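Local structure of galactose mutarotase related enzyme (Lactobacillus casei, 3Q1N) at residues L161-R172 against V185-L196. The protein probably binds carbohydrate and may act as a sugar isomerase, as expected of an aldose 1-epimerase (galactose mutarotase) family member. Numbering follows the deposited sequence. Where two conformers were deposited one is given.
Sequences LTVEPLNSPLQR and VEDIPGAEGNRL. With EDO (1,2-ethanediol), chain Q.
Leu161 and Leu196 form a hydrogen-bonded pair of antiparallel strands, and Arg172 pairs likewise with Glu186. Strand 195-197 forms an outer edge of the large antiparallel beta-sheet of this galactose mutarotase-like fold. Strands 171-175 and 184-187 make a separate two-stranded sheet. The tight part lies between the two pairings. There Leu170 CD1 packs 4.1 Å from Ala191 CB and equally near Leu196 CB, and Ile188 CG1 lies 3.9 Å from Arg172 CB. Leu210 of strand 208-210 touches Leu170 and Ile188, while Leu202 touches Ile188 and Leu196. The buried Arg172 runs beside Glu186. Their opposite charges are merely near, with Glu186 OE2 4.4 Å from Arg172 NE and well out of the guanidinium plane; Arg172 NH2 bonds Leu207 O instead. The outer side is looser. In the conformers given, Thr162 OG1 lies over one face of the Arg195 guanidinium, toward the rim, without a hydrogen bond. A water links Leu170 N to Gly193 O. A second water joins Leu170 O to Ile188 N and meets a 1,2-ethanediol, probably from crystallisation. Gln171 NE2, in one of two conformers, comes very close to Asp187 OD1, so that bond is doubtful in detail. At the end of the large sheet, Asn194 O accepts a hydrogen bond from Val163 N. With an alanine here, Val163 O would probably lose its side-chain donor and Thr162 CG2 its neighbouring amide. Asn194 CG sits between the backbone N and the carbonyl carbon (chi1 71°), which turns the amide back toward strand 160-164, and Asn194 ND2 bonds Val163 O at 2.9 Å.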
ATOM      1  N   LEU A 161      11.997  -1.572 -11.221  1.00 17.24           N
ATOM      2  CA  LEU A 161      11.395  -0.364 -10.731  1.00 16.30           C
ATOM      3  C   LEU A 161      12.363   0.754 -11.026  1.00 16.96           C
ATOM      4  O   LEU A 161      13.537   0.667 -10.683  1.00 17.57           O
ATOM      5  CB  LEU A 161      11.159  -0.453  -9.226  1.00 16.17           C
ATOM      6  CG  LEU A 161      10.227   0.615  -8.692  1.00 16.64           C
ATOM      7  CD1 LEU A 161       8.822   0.300  -9.103  1.00 16.52           C
ATOM      8  CD2 LEU A 161      10.335   0.711  -7.147  1.00 17.55           C
ATOM      9  N   THR A 162      11.878   1.794 -11.691  0.50 16.80           N
ATOM     10  CA  THR A 162      12.675   2.975 -11.961  0.50 16.73           C
ATOM     11  C   THR A 162      12.058   4.116 -11.189  0.50 17.37           C
ATOM     12  O   THR A 162      10.824   4.277 -11.203  0.50 16.53           O
ATOM     13  CB  THR A 162      12.744   3.286 -13.472  0.50 17.33           C
ATOM     14  OG1 THR A 162      13.226   2.135 -14.163  0.50 16.40           O
ATOM     15  CG2 THR A 162      13.679   4.441 -13.760  0.50 16.49           C
ATOM     16  N   VAL A 163      12.899   4.890 -10.495  1.00 17.61           N
ATOM     17  CA  VAL A 163      12.401   5.969  -9.606  1.00 18.42           C
ATOM     18  C   VAL A 163      13.000   7.321  -9.922  1.00 19.05           C
ATOM     19  O   VAL A 163      14.121   7.414 -10.414  1.00 18.76           O
ATOM     20  CB  VAL A 163      12.613   5.653  -8.121  1.00 17.23           C
ATOM     21  CG1 VAL A 163      11.936   4.327  -7.748  1.00 17.95           C
ATOM     22  CG2 VAL A 163      14.111   5.634  -7.733  1.00 18.31           C
ATOM     23  N   GLU A 164      12.233   8.368  -9.646  1.00 19.82           N
ATOM     24  CA  GLU A 164      12.755   9.723  -9.734  1.00 21.62           C
ATOM     25  C   GLU A 164      11.974  10.684  -8.860  1.00 21.29           C
ATOM     26  O   GLU A 164      10.787  10.451  -8.611  1.00 19.39           O
ATOM     27  CB  GLU A 164      12.746  10.207 -11.189  1.00 22.75           C
ATOM     28  CG  GLU A 164      11.398  10.448 -11.807  1.00 24.66           C
ATOM     29  CD  GLU A 164      10.726  11.794 -11.429  1.00 28.51           C
ATOM     30  OE1 GLU A 164      11.419  12.757 -11.043  1.00 31.25           O
ATOM     31  OE2 GLU A 164       9.486  11.879 -11.551  1.00 31.05           O
ATOM     32  N   PRO A 165      12.636  11.760  -8.369  1.00 22.16           N
ATOM     33  CA  PRO A 165      14.077  11.945  -8.417  1.00 23.33           C
ATOM     34  C   PRO A 165      14.729  11.104  -7.355  1.00 24.30           C
ATOM     35  O   PRO A 165      14.049  10.549  -6.506  1.00 23.50           O
ATOM     36  CB  PRO A 165      14.260  13.443  -8.082  1.00 23.79           C
ATOM     37  CG  PRO A 165      13.110  13.729  -7.156  1.00 23.14           C
ATOM     38  CD  PRO A 165      11.949  12.933  -7.780  1.00 22.40           C
ATOM     39  N   LEU A 166      16.047  11.028  -7.385  1.00 25.73           N
ATOM     40  CA  LEU A 166      16.799  10.309  -6.365  1.00 26.80           C
ATOM     41  C   LEU A 166      18.007  11.166  -5.974  1.00 28.70           C
ATOM     42  O   LEU A 166      18.859  11.468  -6.822  1.00 30.27           O
ATOM     43  CB  LEU A 166      17.204   8.925  -6.906  1.00 26.68           C
ATOM     44  CG  LEU A 166      17.539   7.795  -5.965  1.00 26.01           C
ATOM     45  CD1 LEU A 166      16.394   7.507  -4.942  1.00 24.95           C
ATOM     46  CD2 LEU A 166      17.923   6.521  -6.757  1.00 25.41           C
ATOM     47  N   ASN A 167      18.066  11.571  -4.707  1.00 29.98           N
ATOM     48  CA  ASN A 167      19.152  12.462  -4.228  1.00 31.53           C
ATOM     49  C   ASN A 167      20.256  11.722  -3.472  1.00 31.70           C
ATOM     50  O   ASN A 167      21.161  12.364  -2.930  1.00 32.87           O
ATOM     51  CB  ASN A 167      18.606  13.525  -3.287  1.00 31.97           C
ATOM     52  CG  ASN A 167      17.543  14.386  -3.923  1.00 33.27           C
ATOM     53  OD1 ASN A 167      17.528  14.608  -5.149  1.00 37.69           O
ATOM     54  ND2 ASN A 167      16.640  14.881  -3.094  1.00 34.40           N
ATOM     55  N   SER A 168      20.183  10.396  -3.415  1.00 30.22           N
ATOM     56  CA  SER A 168      21.244   9.578  -2.818  1.00 29.52           C
ATOM     57  C   SER A 168      20.960   8.124  -3.229  1.00 27.78           C
ATOM     58  O   SER A 168      19.884   7.849  -3.755  1.00 27.68           O
ATOM     59  CB  SER A 168      21.284   9.750  -1.283  1.00 29.73           C
ATOM     60  OG  SER A 168      20.161   9.188  -0.627  1.00 30.09           O
ATOM     61  N   PRO A 169      21.919   7.201  -3.024  1.00 26.25           N
ATOM     62  CA  PRO A 169      21.678   5.844  -3.461  1.00 24.84           C
ATOM     63  C   PRO A 169      20.416   5.251  -2.855  1.00 22.59           C
ATOM     64  O   PRO A 169      20.040   5.627  -1.756  1.00 21.12           O
ATOM     65  CB  PRO A 169      22.898   5.100  -2.965  1.00 25.63           C
ATOM     66  CG  PRO A 169      24.000   6.141  -2.995  1.00 27.27           C
ATOM     67  CD  PRO A 169      23.308   7.398  -2.565  1.00 27.43           C
ATOM     68  N   LEU A 170      19.782   4.342  -3.595  1.00 21.16           N
ATOM     69  CA  LEU A 170      18.576   3.660  -3.117  1.00 20.22           C
ATOM     70  C   LEU A 170      18.886   2.880  -1.847  1.00 19.05           C
ATOM     71  O   LEU A 170      19.885   2.166  -1.819  1.00 18.48           O
ATOM     72  CB  LEU A 170      18.092   2.652  -4.161  1.00 20.72           C
ATOM     73  CG  LEU A 170      17.076   3.101  -5.204  1.00 23.29           C
ATOM     74  CD1 LEU A 170      16.909   1.965  -6.270  1.00 25.56           C
ATOM     75  CD2 LEU A 170      15.746   3.510  -4.575  1.00 24.09           C
ATOM     76  N   GLN A 171      18.027   3.023  -0.827  1.00 17.73           N
ATOM     77  CA  GLN A 171      18.195   2.312   0.438  0.50 17.91           C
ATOM     78  C   GLN A 171      16.877   1.646   0.829  1.00 17.31           C
ATOM     79  O   GLN A 171      15.787   2.112   0.429  1.00 16.69           O
ATOM     80  CB  GLN A 171      18.679   3.284   1.539  0.50 17.99           C
ATOM     81  CG  GLN A 171      20.088   3.893   1.293  0.50 19.86           C
ATOM     82  CD  GLN A 171      21.220   2.917   1.568  0.50 21.53           C
ATOM     83  OE1 GLN A 171      21.557   2.648   2.729  0.50 24.21           O
ATOM     84  NE2 GLN A 171      21.825   2.382   0.502  0.50 23.75           N
ATOM     85  N   ARG A 172      16.985   0.536   1.572  1.00 16.77           N
ATOM     86  CA  ARG A 172      15.821  -0.127   2.134  0.67 16.46           C
ATOM     87  C   ARG A 172      15.940  -0.240   3.644  1.00 15.58           C
ATOM     88  O   ARG A 172      17.058  -0.249   4.202  1.00 16.79           O
ATOM     89  CB  ARG A 172      15.657  -1.535   1.576  0.67 15.78           C
ATOM     90  CG  ARG A 172      16.695  -2.481   2.075  0.67 17.96           C
ATOM     91  CD  ARG A 172      16.646  -3.782   1.419  0.67 20.54           C
ATOM     92  NE  ARG A 172      15.492  -4.579   1.823  0.67 21.09           N
ATOM     93  CZ  ARG A 172      15.398  -5.886   1.584  0.67 20.44           C
ATOM     94  NH1 ARG A 172      16.403  -6.528   0.986  0.67 22.04           N
ATOM     95  NH2 ARG A 172      14.318  -6.565   1.958  0.67 16.84           N
ATOM     96  N   VAL A 185      18.838   0.914   7.990  1.00 21.16           N
ATOM     97  CA  VAL A 185      18.584   1.315   6.633  1.00 22.25           C
ATOM     98  C   VAL A 185      19.888   0.963   5.923  1.00 22.86           C
ATOM     99  O   VAL A 185      20.980   1.229   6.457  1.00 23.45           O
ATOM    100  CB  VAL A 185      18.244   2.801   6.543  1.00 22.72           C
ATOM    101  CG1 VAL A 185      18.187   3.229   5.074  1.00 24.69           C
ATOM    102  CG2 VAL A 185      16.887   3.087   7.224  1.00 23.48           C
ATOM    103  N   GLU A 186      19.778   0.313   4.761  1.00 23.37           N
ATOM    104  CA  GLU A 186      20.911  -0.368   4.126  1.00 24.51           C
ATOM    105  C   GLU A 186      20.809  -0.360   2.600  1.00 25.33           C
ATOM    106  O   GLU A 186      19.775  -0.042   2.023  1.00 22.45           O
ATOM    107  CB  GLU A 186      21.008  -1.830   4.607  1.00 24.96           C
ATOM    108  CG  GLU A 186      19.728  -2.649   4.355  1.00 26.87           C
ATOM    109  CD  GLU A 186      19.718  -4.062   4.973  1.00 31.66           C
ATOM    110  OE1 GLU A 186      20.227  -4.226   6.094  1.00 33.89           O
ATOM    111  OE2 GLU A 186      19.103  -4.986   4.355  1.00 33.60           O
ATOM    112  N   ASP A 187      21.896  -0.797   1.967  1.00 26.85           N
ATOM    113  CA  ASP A 187      21.931  -0.930   0.503  1.00 27.71           C
ATOM    114  C   ASP A 187      21.053  -2.062   0.039  1.00 28.23           C
ATOM    115  O   ASP A 187      20.739  -2.994   0.820  1.00 28.99           O
ATOM    116  CB  ASP A 187      23.348  -1.241   0.039  1.00 29.11           C
ATOM    117  CG  ASP A 187      24.336  -0.110   0.308  1.00 30.47           C
ATOM    118  OD1 ASP A 187      23.949   1.051   0.516  1.00 32.36           O
ATOM    119  OD2 ASP A 187      25.547  -0.416   0.245  1.00 35.90           O
ATOM    120  N   ILE A 188      20.632  -1.986  -1.236  1.00 28.36           N
ATOM    121  CA  ILE A 188      19.702  -2.970  -1.811  1.00 28.64           C
ATOM    122  C   ILE A 188      20.401  -3.884  -2.819  1.00 29.69           C
ATOM    123  O   ILE A 188      21.065  -3.368  -3.723  1.00 31.07           O
ATOM    124  CB  ILE A 188      18.564  -2.282  -2.552  1.00 27.68           C
ATOM    125  CG1 ILE A 188      17.875  -1.277  -1.628  1.00 24.94           C
ATOM    126  CG2 ILE A 188      17.575  -3.344  -3.049  1.00 27.60           C
ATOM    127  CD1 ILE A 188      16.565  -0.663  -2.174  1.00 21.63           C
ATOM    128  N   PRO A 189      20.268  -5.228  -2.663  1.00 30.08           N
ATOM    129  CA  PRO A 189      20.913  -6.132  -3.626  1.00 29.87           C
ATOM    130  C   PRO A 189      20.504  -5.794  -5.058  1.00 29.58           C
ATOM    131  O   PRO A 189      19.309  -5.796  -5.387  1.00 28.58           O
ATOM    132  CB  PRO A 189      20.412  -7.522  -3.210  1.00 30.64           C
ATOM    133  CG  PRO A 189      20.131  -7.402  -1.698  1.00 30.00           C
ATOM    134  CD  PRO A 189      19.720  -5.955  -1.479  1.00 30.43           C
ATOM    135  N   GLY A 190      21.502  -5.413  -5.863  1.00 28.93           N
ATOM    136  CA  GLY A 190      21.320  -5.218  -7.286  1.00 28.21           C
ATOM    137  C   GLY A 190      20.950  -3.820  -7.768  1.00 27.34           C
ATOM    138  O   GLY A 190      20.800  -3.634  -8.952  1.00 25.52           O
ATOM    139  N   ALA A 191      20.825  -2.840  -6.874  1.00 27.26           N
ATOM    140  CA  ALA A 191      20.402  -1.494  -7.285  1.00 27.21           C
ATOM    141  C   ALA A 191      21.465  -0.853  -8.194  1.00 28.03           C
ATOM    142  O   ALA A 191      22.660  -1.001  -7.957  1.00 28.55           O
ATOM    143  CB  ALA A 191      20.110  -0.597  -6.059  1.00 27.49           C
ATOM    144  N   GLU A 192      21.016  -0.167  -9.234  1.00 27.75           N
ATOM    145  CA  GLU A 192      21.901   0.553 -10.149  1.00 29.08           C
ATOM    146  C   GLU A 192      21.342   1.931 -10.401  1.00 27.27           C
ATOM    147  O   GLU A 192      20.471   2.112 -11.273  1.00 26.69           O
ATOM    148  CB  GLU A 192      21.978  -0.136 -11.491  1.00 29.93           C
ATOM    149  CG  GLU A 192      22.437  -1.560 -11.461  1.00 35.37           C
ATOM    150  CD  GLU A 192      22.242  -2.205 -12.814  1.00 41.53           C
ATOM    151  OE1 GLU A 192      22.726  -1.608 -13.819  1.00 46.01           O
ATOM    152  OE2 GLU A 192      21.591  -3.281 -12.891  1.00 46.57           O
ATOM    153  N   GLY A 193      21.881   2.901  -9.682  1.00 26.21           N
ATOM    154  CA  GLY A 193      21.386   4.256  -9.768  1.00 24.95           C
ATOM    155  C   GLY A 193      19.904   4.257  -9.429  1.00 23.30           C
ATOM    156  O   GLY A 193      19.495   3.736  -8.384  1.00 22.77           O
ATOM    157  N   ASN A 194      19.090   4.800 -10.324  1.00 22.62           N
ATOM    158  CA  ASN A 194      17.667   4.889 -10.045  1.00 21.81           C
ATOM    159  C   ASN A 194      16.845   3.690 -10.527  1.00 21.43           C
ATOM    160  O   ASN A 194      15.639   3.756 -10.537  1.00 19.93           O
ATOM    161  CB  ASN A 194      17.073   6.164 -10.612  1.00 22.28           C
ATOM    162  CG  ASN A 194      16.979   6.154 -12.093  1.00 22.89           C
ATOM    163  OD1 ASN A 194      17.762   5.517 -12.772  1.00 26.03           O
ATOM    164  ND2 ASN A 194      15.985   6.867 -12.632  1.00 25.31           N
ATOM    165  N   ARG A 195      17.513   2.595 -10.834  1.00 21.33           N
ATOM    166  CA  ARG A 195      16.869   1.414 -11.386  0.50 21.76           C
ATOM    167  C   ARG A 195      17.123   0.227 -10.450  1.00 21.26           C
ATOM    168  O   ARG A 195      18.295  -0.037 -10.054  1.00 22.01           O
ATOM    169  CB  ARG A 195      17.446   1.161 -12.779  0.50 22.61           C
ATOM    170  CG  ARG A 195      16.722   0.139 -13.611  0.50 24.73           C
ATOM    171  CD  ARG A 195      17.379   0.054 -14.994  0.50 28.03           C
ATOM    172  NE  ARG A 195      17.118   1.257 -15.765  0.50 29.85           N
ATOM    173  CZ  ARG A 195      16.072   1.408 -16.568  0.50 31.82           C
ATOM    174  NH1 ARG A 195      15.191   0.418 -16.721  0.50 32.51           N
ATOM    175  NH2 ARG A 195      15.914   2.544 -17.223  0.50 32.73           N
ATOM    176  N   LEU A 196      16.051  -0.462 -10.066  1.00 19.90           N
ATOM    177  CA  LEU A 196      16.147  -1.652  -9.204  1.00 19.51           C
ATOM    178  C   LEU A 196      15.574  -2.861  -9.941  1.00 18.41           C
ATOM    179  O   LEU A 196      14.372  -2.926 -10.172  1.00 17.67           O
ATOM    180  CB  LEU A 196      15.400  -1.449  -7.903  1.00 18.70           C
ATOM    181  CG  LEU A 196      15.428  -2.600  -6.900  1.00 19.62           C
ATOM    182  CD1 LEU A 196      16.874  -2.942  -6.465  1.00 22.26           C
ATOM    183  CD2 LEU A 196      14.514  -2.280  -5.701  1.00 19.48           C
TER
HETATM  184  C1  EDO Q 309      24.168  -3.791  -4.300  1.00 57.77           C
HETATM  185  O1  EDO Q 309      23.795  -3.696  -5.685  1.00 56.93           O
HETATM  186  C2  EDO Q 309      24.193  -2.408  -3.664  1.00 57.72           C
HETATM  187  O2  EDO Q 309      22.853  -1.944  -3.468  1.00 58.03           O
HETATM  188  O   HOH W   1      20.929   3.589  -6.083  1.00 23.54           O
HETATM  189  O   HOH W   2      21.454   0.246  -2.890  1.00 37.02           O